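Local coordinates for ABC transporter, periplasmic substrate-binding protein (Thermotoga maritima, PDB 2HPG) that probably binds a solute in the periplasm and delivers it to a tripartite ATP-independent (TRAP) membrane transporter, at residues Tyr9-Gly14 with Val42-Phe47; Met79-Ile84 with Lys122-Arg127; Phe128-Leu133 with Phe230-Ala235. All coordinates share one frame; numbering follows the deposited sequence. Where two conformers were deposited one is given.

Contact 1 of 3, residues Tyr9-Gly14 with Val42-Phe47; sequences YTLRFG and VRIEVF
Arg12 and Glu45 sit opposite each other on two parallel strands, Tyr9-Gly14 and Val42-Phe47, which run in register. Five backbone hydrogen bonds join them, in which Leu11 and Phe13 of one strand and Arg43, Glu45 and Phe47 of the other give their N-H groups. The shortest, Glu45 N to Leu11 O, is 2.7 Å.

Arg12 CB lies 3.8 Å from Phe47 CE2, and CG skirts the same ring atom, the two side chains pointing the same way. With CG anti to the carbonyl carbon (chi1 -54°) and the chain extended from there to NE, CD passes Glu45 OE1 at 3.8 Å. NE then forms a salt bridge to OE1 at 3.4 Å, the guanidinium and carboxylate planes being 57° apart. Beyond it, Thr10 CG2 rests over one guanidinium face near the rim. Arg43 NH2 also reaches Glu45 OE1, at 3.6 Å, so one carboxylate oxygen serves two arginines; long charged chains suit this outward face.

The other face is apolar: Leu11 CD2 meets Ile44 CG2 at 4.2 Å, and branched aliphatics suit such a buried face. Leu11 also meets Val233 of strand 218-234. This is a beta-alpha-beta unit, and its connecting helix 22-37 packs Trp30 and Val34 on Ile44. Strand 68-73 pairs with the other edge of Tyr9-Gly14, while helix 243-278 touches Phe13 and Val42.

Contact 2 of 3, residues Met79-Ile84 with Lys122-Arg127; sequences MYVKDI and KELEQR
Val81 packs against Leu124 and Glu123, and around it the loop and short 3-10 turn of Met79-Ile84 meet one side of the helical segment Lys122-Arg127. The dense part is aliphatic. Val81 CG2 lies 3.9 Å from Leu124 CD2 and 3.8 Å from Glu123 CB, and so fits between two successive residues of the helix. Leu124 spreads its two methyl groups over different partners: CD2 also touches Tyr80 CB at 4.1 Å, whereas CD1 meets Ile84 CD1 at 3.9 Å, those two side chains crossing at about a right angle. A leucine suits this place because its forked tip can serve both ends of the turn. A longish bond, Ile84 N to Val81 O, spans that turn, and both residues face the helix.

Toward Glu123 the contact becomes more polar and partly exposed, and a carboxylate oxygen rather than a methyl meets the valine. Glu123 CG is anti to the carbonyl carbon (chi1 -64°) and the chain continues extended, crossing Val81 at about a right angle, with OE1 3.5 Å from Val81 CG1. Of this side chain CB and, at the far end, OE1 do the touching.

Helix 115-128 also supplies Trp120, which touches Val81 and Ile84, and Phe128, whose ring meets Tyr80 edge-to-face. Behind Leu124 lies strand 130-146, reached through Ile130 and Val132, so the helix is wedged between the loop and the sheet.

Contact 3 of 3, residues Phe128-Leu133 with Phe230-Ala235; sequences FGIKVL and FEIVSA
Lys131 and Val233 exchange two backbone hydrogen bonds, each 2.9 Å long: Lys131 N to Val233 O and Val233 N to Lys131 O. On one side of this pair Leu133 N donates to Glu231 O at 2.7 Å; on the other, Ala235 N reaches Gly129 O at 2.8 Å, coming from above the carbonyl plane. Gly129 O takes a second bond from a water that is also hydrogen-bonded to Ser234 OG. Serine suits this place because its hydroxyl can also cap the helix that follows, accepting from Trp237 N. Gly129, with positive phi (71°), turns the chain out of helix 115-128 and into the strand, a conformation that favours glycine.

The two strands, 130-146 and 218-234, are antiparallel and strongly twisted, their local axes 136° apart. Both are long members of the mixed sheet in this periplasmic binding protein fold, and helices 115-128 and 235-240 adjoin their ends here.

Side chains fill the two faces differently. On one, Ile130 CG2 touches Ile232 CG2 at 3.7 Å, and Val132 reaches the same methyl with CG2 while its CG1 lies 3.9 Å from Phe230 CD1. Beta-branched residues favour the extended backbone, and their methyls sit close to the strand, where they meet across it. Leu121 and Leu124 of helix 115-128 pack on this face. On the other, Leu133 crosses Val233 at about a right angle, CD1 to CG1 at 3.7 Å. Lys131 CG, anti to the backbone N (chi1 170°), runs alongside Val233 CG2, and the chain goes on to a salt bridge of NZ with Glu250. Phe238 of helix 235-240 touches Lys131, Leu133 and Val233.

Overall arrangement
Contacts 1 and 3 belong to the same mixed sheet, their centres about 14 Å apart, and they meet directly: Leu11 CD2 of contact 1 lies 3.9 Å from Val233 CG1 of contact 3, and Phe13 packs against Glu231 and Ile232. Contact 2 lies about 10 Å from contact 3, centre to centre. Helix 115-128 leads straight into strand 130-146, and Leu124 O is 3.0 Å from Ile130 N, a probable hydrogen bond at the junction. Glu125 also packs on Ala235. Contacts 1 and 2 do not touch; their nearest atoms are about 13 Å apart, and contact 3 touches both, linking the parallel strand pair to the helix and loop.

Contact 1 of 3, residues Tyr9-Gly14 with Val42-Phe47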
loop_
_atom_site.group_PDB
_atom_site.type_symbol
_atom_site.label_atom_id
_atom_site.label_comp_id
_atom_site.label_asym_id
_atom_site.label_seq_id
_atom_site.Cartn_x
_atom_site.Cartn_y
_atom_site.Cartn_z
ATOM N N TYR A 9 -4.674 22.265 -17.975
ATOM C CA TYR A 9 -5.103 21.593 -16.763
ATOM C C TYR A 9 -3.869 21.315 -15.931
ATOM O O TYR A 9 -2.841 20.920 -16.469
ATOM C CB TYR A 9 -5.782 20.274 -17.094
ATOM C CG TYR A 9 -6.904 20.367 -18.102
ATOM C CD1 TYR A 9 -8.199 20.616 -17.694
ATOM C CD2 TYR A 9 -6.669 20.170 -19.458
ATOM C CE1 TYR A 9 -9.234 20.684 -18.600
ATOM C CE2 TYR A 9 -7.697 20.230 -20.374
ATOM C CZ TYR A 9 -8.985 20.496 -19.935
ATOM O OH TYR A 9 -10.037 20.566 -20.828
ATOM N N THR A 10 -3.958 21.552 -14.627
ATOM C CA THR A 10 -2.860 21.247 -13.719
ATOM C C THR A 10 -3.401 20.356 -12.604
ATOM O O THR A 10 -4.481 20.623 -12.058
ATOM C CB THR A 10 -2.212 22.517 -13.161
ATOM O OG1 THR A 10 -1.670 23.272 -14.245
ATOM C CG2 THR A 10 -1.073 22.178 -12.213
ATOM N N LEU A 11 -2.681 19.257 -12.346
ATOM C CA LEU A 11 -3.006 18.311 -11.271
ATOM C C LEU A 11 -1.858 18.346 -10.267
ATOM O O LEU A 11 -0.705 18.194 -10.656
ATOM C CB LEU A 11 -3.156 16.880 -11.822
ATOM C CG LEU A 11 -3.462 15.785 -10.780
ATOM C CD1 LEU A 11 -4.796 16.024 -10.081
ATOM C CD2 LEU A 11 -3.436 14.382 -11.435
ATOM N N ARG A 12 -2.175 18.533 -8.986
ATOM C CA ARG A 12 -1.184 18.425 -7.912
ATOM C C ARG A 12 -1.384 17.114 -7.155
ATOM O O ARG A 12 -2.408 16.908 -6.517
ATOM C CB ARG A 12 -1.292 19.631 -6.991
ATOM C CG ARG A 12 -1.180 20.901 -7.798
ATOM C CD ARG A 12 -0.958 22.165 -6.986
ATOM N NE ARG A 12 -0.734 23.272 -7.916
ATOM C CZ ARG A 12 -1.679 23.867 -8.638
ATOM N NH1 ARG A 12 -2.964 23.516 -8.546
ATOM N NH2 ARG A 12 -1.337 24.831 -9.465
ATOM N N PHE A 13 -0.397 16.232 -7.244
ATOM C CA PHE A 13 -0.539 14.872 -6.758
ATOM C C PHE A 13 0.390 14.631 -5.594
ATOM O O PHE A 13 1.596 14.709 -5.769
ATOM C CB PHE A 13 -0.219 13.895 -7.875
ATOM C CG PHE A 13 -0.789 12.527 -7.643
ATOM C CD1 PHE A 13 -2.050 12.208 -8.102
ATOM C CD2 PHE A 13 -0.069 11.573 -6.954
ATOM C CE1 PHE A 13 -2.592 10.957 -7.881
ATOM C CE2 PHE A 13 -0.609 10.326 -6.726
ATOM C CZ PHE A 13 -1.873 10.018 -7.196
ATOM N N GLY A 14 -0.163 14.306 -4.424
ATOM C CA GLY A 14 0.637 14.237 -3.212
ATOM C C GLY A 14 0.765 12.895 -2.516
ATOM O O GLY A 14 0.176 11.890 -2.913
ATOM N N VAL A 42 -1.969 18.893 -20.072
ATOM C CA VAL A 42 -2.096 18.468 -18.681
ATOM C C VAL A 42 -0.717 18.524 -18.051
ATOM O O VAL A 42 0.200 17.863 -18.508
ATOM C CB VAL A 42 -2.697 17.048 -18.533
ATOM C CG1 VAL A 42 -2.715 16.616 -17.075
ATOM C CG2 VAL A 42 -4.110 16.995 -19.134
ATOM N N ARG A 43 -0.566 19.355 -17.026
ATOM C CA ARG A 43 0.651 19.392 -16.236
ATOM C C ARG A 43 0.350 18.686 -14.915
ATOM O O ARG A 43 -0.663 18.985 -14.278
ATOM C CB ARG A 43 1.055 20.839 -15.983
ATOM C CG ARG A 43 2.251 20.974 -15.083
ATOM C CD ARG A 43 2.540 22.418 -14.718
ATOM N NE ARG A 43 3.046 22.504 -13.348
ATOM C CZ ARG A 43 3.789 23.492 -12.853
ATOM N NH1 ARG A 43 4.169 24.519 -13.610
ATOM N NH2 ARG A 43 4.167 23.445 -11.585
ATOM N N ILE A 44 1.208 17.745 -14.519
ATOM C CA ILE A 44 1.059 17.066 -13.229
ATOM C C ILE A 44 2.231 17.389 -12.335
ATOM O O ILE A 44 3.365 17.093 -12.674
ATOM C CB ILE A 44 0.964 15.544 -13.367
ATOM C CG1 ILE A 44 -0.196 15.180 -14.302
ATOM C CG2 ILE A 44 0.680 14.891 -11.969
ATOM C CD1 ILE A 44 -0.245 13.727 -14.670
ATOM N N GLU A 45 1.948 17.991 -11.192
ATOM C CA GLU A 45 2.974 18.331 -10.230
ATOM C C GLU A 45 2.950 17.302 -9.120
ATOM O O GLU A 45 1.892 17.015 -8.576
ATOM C CB GLU A 45 2.688 19.719 -9.667
ATOM C CG GLU A 45 3.803 20.256 -8.845
ATOM C CD GLU A 45 3.614 21.721 -8.487
ATOM O OE1 GLU A 45 2.468 22.250 -8.660
ATOM O OE2 GLU A 45 4.632 22.321 -8.043
ATOM N N VAL A 46 4.120 16.771 -8.770
ATOM C CA VAL A 46 4.224 15.635 -7.872
ATOM C C VAL A 46 4.874 16.060 -6.547
ATOM O O VAL A 46 5.972 16.599 -6.550
ATOM C CB VAL A 46 5.032 14.488 -8.565
ATOM C CG1 VAL A 46 5.252 13.339 -7.615
ATOM C CG2 VAL A 46 4.286 14.013 -9.814
ATOM N N PHE A 47 4.179 15.816 -5.432
ATOM C CA PHE A 47 4.628 16.240 -4.093
ATOM C C PHE A 47 4.959 15.069 -3.187
ATOM O O PHE A 47 4.067 14.289 -2.842
ATOM C CB PHE A 47 3.543 17.061 -3.402
ATOM C CG PHE A 47 3.291 18.380 -4.049
ATOM C CD1 PHE A 47 3.873 19.531 -3.556
ATOM C CD2 PHE A 47 2.488 18.475 -5.159
ATOM C CE1 PHE A 47 3.648 20.736 -4.152
ATOM C CE2 PHE A 47 2.283 19.687 -5.771
ATOM C CZ PHE A 47 2.848 20.809 -5.272
#

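Contact 2 of 3, residues Met79-Ile84 with Lys122-Arg127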
loop_
_atom_site.group_PDB
_atom_site.type_symbol
_atom_site.label_atom_id
_atom_site.label_comp_id
_atom_site.label_asym_id
_atom_site.label_seq_id
_atom_site.Cartn_x
_atom_site.Cartn_y
_atom_site.Cartn_z
HETATM N N MSE A 79 -12.848 3.129 4.536
HETATM C CA MSE A 79 -13.634 3.936 5.467
HETATM C C MSE A 79 -14.916 4.417 4.809
HETATM O O MSE A 79 -15.869 4.739 5.481
HETATM C CB MSE A 79 -12.863 5.175 5.916
HETATM C CG MSE A 79 -11.655 4.921 6.785
HETATM SE SE MSE A 79 -10.856 6.622 7.373
HETATM C CE MSE A 79 -9.694 5.839 8.758
ATOM N N TYR A 80 -14.916 4.483 3.479
ATOM C CA TYR A 80 -16.024 5.039 2.711
ATOM C C TYR A 80 -16.900 3.953 2.118
ATOM O O TYR A 80 -18.073 3.856 2.492
ATOM C CB TYR A 80 -15.481 5.999 1.649
ATOM C CG TYR A 80 -14.689 7.079 2.326
ATOM C CD1 TYR A 80 -15.323 8.179 2.896
ATOM C CD2 TYR A 80 -13.320 6.954 2.489
ATOM C CE1 TYR A 80 -14.610 9.139 3.562
ATOM C CE2 TYR A 80 -12.603 7.899 3.161
ATOM C CZ TYR A 80 -13.245 8.991 3.695
ATOM O OH TYR A 80 -12.499 9.940 4.342
ATOM N N VAL A 81 -16.342 3.133 1.230
ATOM C CA VAL A 81 -17.013 1.921 0.754
ATOM C C VAL A 81 -16.364 0.725 1.461
ATOM O O VAL A 81 -15.296 0.274 1.064
ATOM C CB VAL A 81 -16.918 1.774 -0.779
ATOM C CG1 VAL A 81 -17.381 0.369 -1.227
ATOM C CG2 VAL A 81 -17.733 2.852 -1.477
ATOM N N LYS A 82 -17.016 0.237 2.514
ATOM C CA LYS A 82 -16.404 -0.692 3.468
ATOM C C LYS A 82 -15.620 -1.837 2.839
ATOM O O LYS A 82 -14.485 -2.106 3.241
ATOM C CB LYS A 82 -17.453 -1.287 4.408
ATOM C CG LYS A 82 -16.947 -2.501 5.212
ATOM C CD LYS A 82 -18.005 -3.123 6.131
ATOM C CE LYS A 82 -18.605 -4.376 5.510
ATOM N NZ LYS A 82 -19.315 -5.206 6.525
ATOM N N ASP A 83 -16.232 -2.508 1.870
ATOM C CA ASP A 83 -15.715 -3.766 1.363
ATOM C C ASP A 83 -14.385 -3.681 0.636
ATOM O O ASP A 83 -13.636 -4.663 0.612
ATOM C CB ASP A 83 -16.722 -4.421 0.416
ATOM C CG ASP A 83 -17.897 -5.026 1.133
ATOM O OD1 ASP A 83 -17.960 -4.995 2.380
ATOM O OD2 ASP A 83 -18.774 -5.553 0.418
ATOM N N ILE A 84 -14.089 -2.541 0.024
ATOM C CA ILE A 84 -12.825 -2.389 -0.712
ATOM C C ILE A 84 -11.611 -2.517 0.232
ATOM O O ILE A 84 -10.504 -2.842 -0.202
ATOM C CB ILE A 84 -12.778 -1.055 -1.497
ATOM C CG1 ILE A 84 -11.664 -1.080 -2.557
ATOM C CG2 ILE A 84 -12.607 0.132 -0.563
ATOM C CD1 ILE A 84 -11.759 0.054 -3.554
ATOM N N LYS A 122 -17.431 2.400 -8.696
ATOM C CA LYS A 122 -18.544 3.241 -9.108
ATOM C C LYS A 122 -19.204 3.891 -7.901
ATOM O O LYS A 122 -19.633 5.031 -7.990
ATOM C CB LYS A 122 -19.578 2.414 -9.866
ATOM C CG LYS A 122 -20.675 3.235 -10.514
ATOM C CD LYS A 122 -21.487 2.372 -11.472
ATOM C CE LYS A 122 -22.601 3.144 -12.159
ATOM N NZ LYS A 122 -23.279 2.284 -13.176
ATOM N N GLU A 123 -19.292 3.159 -6.788
ATOM C CA GLU A 123 -19.807 3.696 -5.522
ATOM C C GLU A 123 -18.887 4.761 -4.936
ATOM O O GLU A 123 -19.360 5.731 -4.361
ATOM C CB GLU A 123 -20.005 2.584 -4.486
ATOM C CG GLU A 123 -21.067 1.559 -4.880
ATOM C CD GLU A 123 -21.166 0.341 -3.947
ATOM O OE1 GLU A 123 -20.412 0.237 -2.949
ATOM O OE2 GLU A 123 -22.029 -0.524 -4.230
ATOM N N LEU A 124 -17.577 4.572 -5.070
ATOM C CA LEU A 124 -16.617 5.559 -4.586
ATOM C C LEU A 124 -16.777 6.854 -5.362
ATOM O O LEU A 124 -16.738 7.934 -4.793
ATOM C CB LEU A 124 -15.170 5.055 -4.711
ATOM C CG LEU A 124 -14.605 4.226 -3.551
ATOM C CD1 LEU A 124 -13.224 3.688 -3.934
ATOM C CD2 LEU A 124 -14.540 5.028 -2.254
ATOM N N GLU A 125 -16.947 6.726 -6.668
ATOM C CA GLU A 125 -17.106 7.866 -7.547
ATOM C C GLU A 125 -18.433 8.595 -7.308
ATOM O O GLU A 125 -18.439 9.805 -7.062
ATOM C CB GLU A 125 -16.999 7.397 -8.992
ATOM C CG GLU A 125 -16.926 8.505 -10.027
ATOM C CD GLU A 125 -16.208 8.060 -11.282
ATOM O OE1 GLU A 125 -16.053 6.821 -11.471
ATOM O OE2 GLU A 125 -15.786 8.937 -12.081
ATOM N N GLN A 126 -19.541 7.858 -7.367
ATOM C CA GLN A 126 -20.880 8.442 -7.237
ATOM C C GLN A 126 -21.198 8.935 -5.832
ATOM O O GLN A 126 -21.617 10.078 -5.660
ATOM C CB GLN A 126 -21.960 7.446 -7.686
ATOM C CG GLN A 126 -21.885 7.121 -9.162
ATOM C CD GLN A 126 -22.986 6.167 -9.649
ATOM O OE1 GLN A 126 -23.633 5.461 -8.860
ATOM N NE2 GLN A 126 -23.188 6.140 -10.966
ATOM N N ARG A 127 -21.021 8.088 -4.827
ATOM C CA ARG A 127 -21.346 8.480 -3.458
ATOM C C ARG A 127 -20.340 9.438 -2.834
ATOM O O ARG A 127 -20.719 10.254 -1.989
ATOM C CB ARG A 127 -21.489 7.255 -2.552
ATOM C CG ARG A 127 -22.719 6.420 -2.862
ATOM C CD ARG A 127 -22.741 5.103 -2.085
ATOM N NE ARG A 127 -23.145 5.287 -0.689
ATOM C CZ ARG A 127 -24.405 5.426 -0.259
ATOM N NH1 ARG A 127 -25.445 5.424 -1.110
ATOM N NH2 ARG A 127 -24.636 5.579 1.046
#

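Contact 3 of 3, residues Phe128-Leu133 with Phe230-Ala235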
loop_
_atom_site.group_PDB
_atom_site.type_symbol
_atom_site.label_atom_id
_atom_site.label_comp_id
_atom_site.label_asym_id
_atom_site.label_seq_id
_atom_site.Cartn_x
_atom_site.Cartn_y
_atom_site.Cartn_z
ATOM N N PHE A 128 -19.067 9.335 -3.219
ATOM C CA PHE A 128 -18.004 10.073 -2.532
ATOM C C PHE A 128 -17.146 10.970 -3.419
ATOM O O PHE A 128 -16.294 11.689 -2.905
ATOM C CB PHE A 128 -17.101 9.096 -1.760
ATOM C CG PHE A 128 -17.858 8.203 -0.797
ATOM C CD1 PHE A 128 -18.151 8.638 0.499
ATOM C CD2 PHE A 128 -18.293 6.943 -1.189
ATOM C CE1 PHE A 128 -18.859 7.823 1.392
ATOM C CE2 PHE A 128 -19.002 6.123 -0.306
ATOM C CZ PHE A 128 -19.280 6.564 0.987
ATOM N N GLY A 129 -17.349 10.953 -4.732
ATOM C CA GLY A 129 -16.545 11.791 -5.621
ATOM C C GLY A 129 -15.093 11.368 -5.798
ATOM O O GLY A 129 -14.274 12.149 -6.307
ATOM N N ILE A 130 -14.769 10.130 -5.408
ATOM C CA ILE A 130 -13.399 9.612 -5.500
ATOM C C ILE A 130 -13.235 8.786 -6.765
ATOM O O ILE A 130 -13.932 7.800 -6.954
ATOM C CB ILE A 130 -13.051 8.712 -4.303
ATOM C CG1 ILE A 130 -13.138 9.499 -2.992
ATOM C CG2 ILE A 130 -11.642 8.090 -4.474
ATOM C CD1 ILE A 130 -13.227 8.612 -1.752
ATOM N N LYS A 131 -12.312 9.196 -7.622
ATOM C CA LYS A 131 -11.951 8.438 -8.804
ATOM C C LYS A 131 -10.625 7.705 -8.539
ATOM O O LYS A 131 -9.601 8.339 -8.244
ATOM C CB LYS A 131 -11.810 9.385 -10.000
ATOM C CG LYS A 131 -11.214 8.800 -11.269
ATOM C CD LYS A 131 -12.105 7.717 -11.849
ATOM C CE LYS A 131 -11.455 7.051 -13.029
ATOM N NZ LYS A 131 -12.345 6.012 -13.613
ATOM N N VAL A 132 -10.651 6.377 -8.637
ATOM C CA VAL A 132 -9.430 5.564 -8.609
ATOM C C VAL A 132 -8.804 5.516 -10.013
ATOM O O VAL A 132 -9.422 5.015 -10.949
ATOM C CB VAL A 132 -9.749 4.130 -8.078
ATOM C CG1 VAL A 132 -8.513 3.233 -8.073
ATOM C CG2 VAL A 132 -10.345 4.204 -6.688
ATOM N N LEU A 133 -7.608 6.072 -10.175
ATOM C CA LEU A 133 -6.920 6.014 -11.456
ATOM C C LEU A 133 -6.157 4.699 -11.615
ATOM O O LEU A 133 -5.935 4.218 -12.739
ATOM C CB LEU A 133 -5.913 7.155 -11.578
ATOM C CG LEU A 133 -6.417 8.582 -11.726
ATOM C CD1 LEU A 133 -5.211 9.490 -11.681
ATOM C CD2 LEU A 133 -7.160 8.758 -13.039
ATOM N N PHE A 230 -3.581 2.805 -3.672
ATOM C CA PHE A 230 -4.622 3.284 -4.572
ATOM C C PHE A 230 -4.351 4.730 -4.921
ATOM O O PHE A 230 -4.060 5.531 -4.053
ATOM C CB PHE A 230 -5.980 3.161 -3.902
ATOM C CG PHE A 230 -6.549 1.795 -3.970
ATOM C CD1 PHE A 230 -7.701 1.555 -4.692
ATOM C CD2 PHE A 230 -5.913 0.730 -3.347
ATOM C CE1 PHE A 230 -8.219 0.286 -4.766
ATOM C CE2 PHE A 230 -6.429 -0.541 -3.431
ATOM C CZ PHE A 230 -7.593 -0.752 -4.138
ATOM N N GLU A 231 -4.432 5.053 -6.205
ATOM C CA GLU A 231 -4.073 6.374 -6.696
ATOM C C GLU A 231 -5.366 7.065 -7.087
ATOM O O GLU A 231 -6.049 6.627 -8.008
ATOM C CB GLU A 231 -3.111 6.243 -7.881
ATOM C CG GLU A 231 -1.920 5.320 -7.619
ATOM C CD GLU A 231 -1.102 5.733 -6.408
ATOM O OE1 GLU A 231 -0.960 6.948 -6.230
ATOM O OE2 GLU A 231 -0.610 4.845 -5.643
ATOM N N ILE A 232 -5.733 8.104 -6.337
ATOM C CA ILE A 232 -7.044 8.729 -6.483
ATOM C C ILE A 232 -6.954 10.182 -6.937
ATOM O O ILE A 232 -5.955 10.855 -6.678
ATOM C CB ILE A 232 -7.890 8.619 -5.179
ATOM C CG1 ILE A 232 -7.265 9.419 -4.025
ATOM C CG2 ILE A 232 -8.051 7.153 -4.780
ATOM C CD1 ILE A 232 -8.135 9.495 -2.780
ATOM N N VAL A 233 -7.988 10.622 -7.658
ATOM C CA VAL A 233 -8.220 12.033 -7.989
ATOM C C VAL A 233 -9.703 12.369 -7.796
ATOM O O VAL A 233 -10.525 11.478 -7.595
ATOM C CB VAL A 233 -7.812 12.416 -9.444
ATOM C CG1 VAL A 233 -6.300 12.333 -9.648
ATOM C CG2 VAL A 233 -8.563 11.573 -10.502
ATOM N N SER A 234 -10.031 13.663 -7.829
ATOM C CA SER A 234 -11.420 14.116 -7.814
ATOM C C SER A 234 -12.156 13.606 -9.038
ATOM O O SER A 234 -11.698 13.812 -10.164
ATOM C CB SER A 234 -11.496 15.648 -7.816
ATOM O OG SER A 234 -12.835 16.064 -7.981
ATOM N N ALA A 235 -13.301 12.958 -8.821
ATOM C CA ALA A 235 -14.138 12.497 -9.939
ATOM C C ALA A 235 -14.622 13.685 -10.775
ATOM O O ALA A 235 -14.623 13.614 -12.012
ATOM C CB ALA A 235 -15.315 11.686 -9.424
HETATM O O HOH W 1 -15.087 14.923 -7.127
#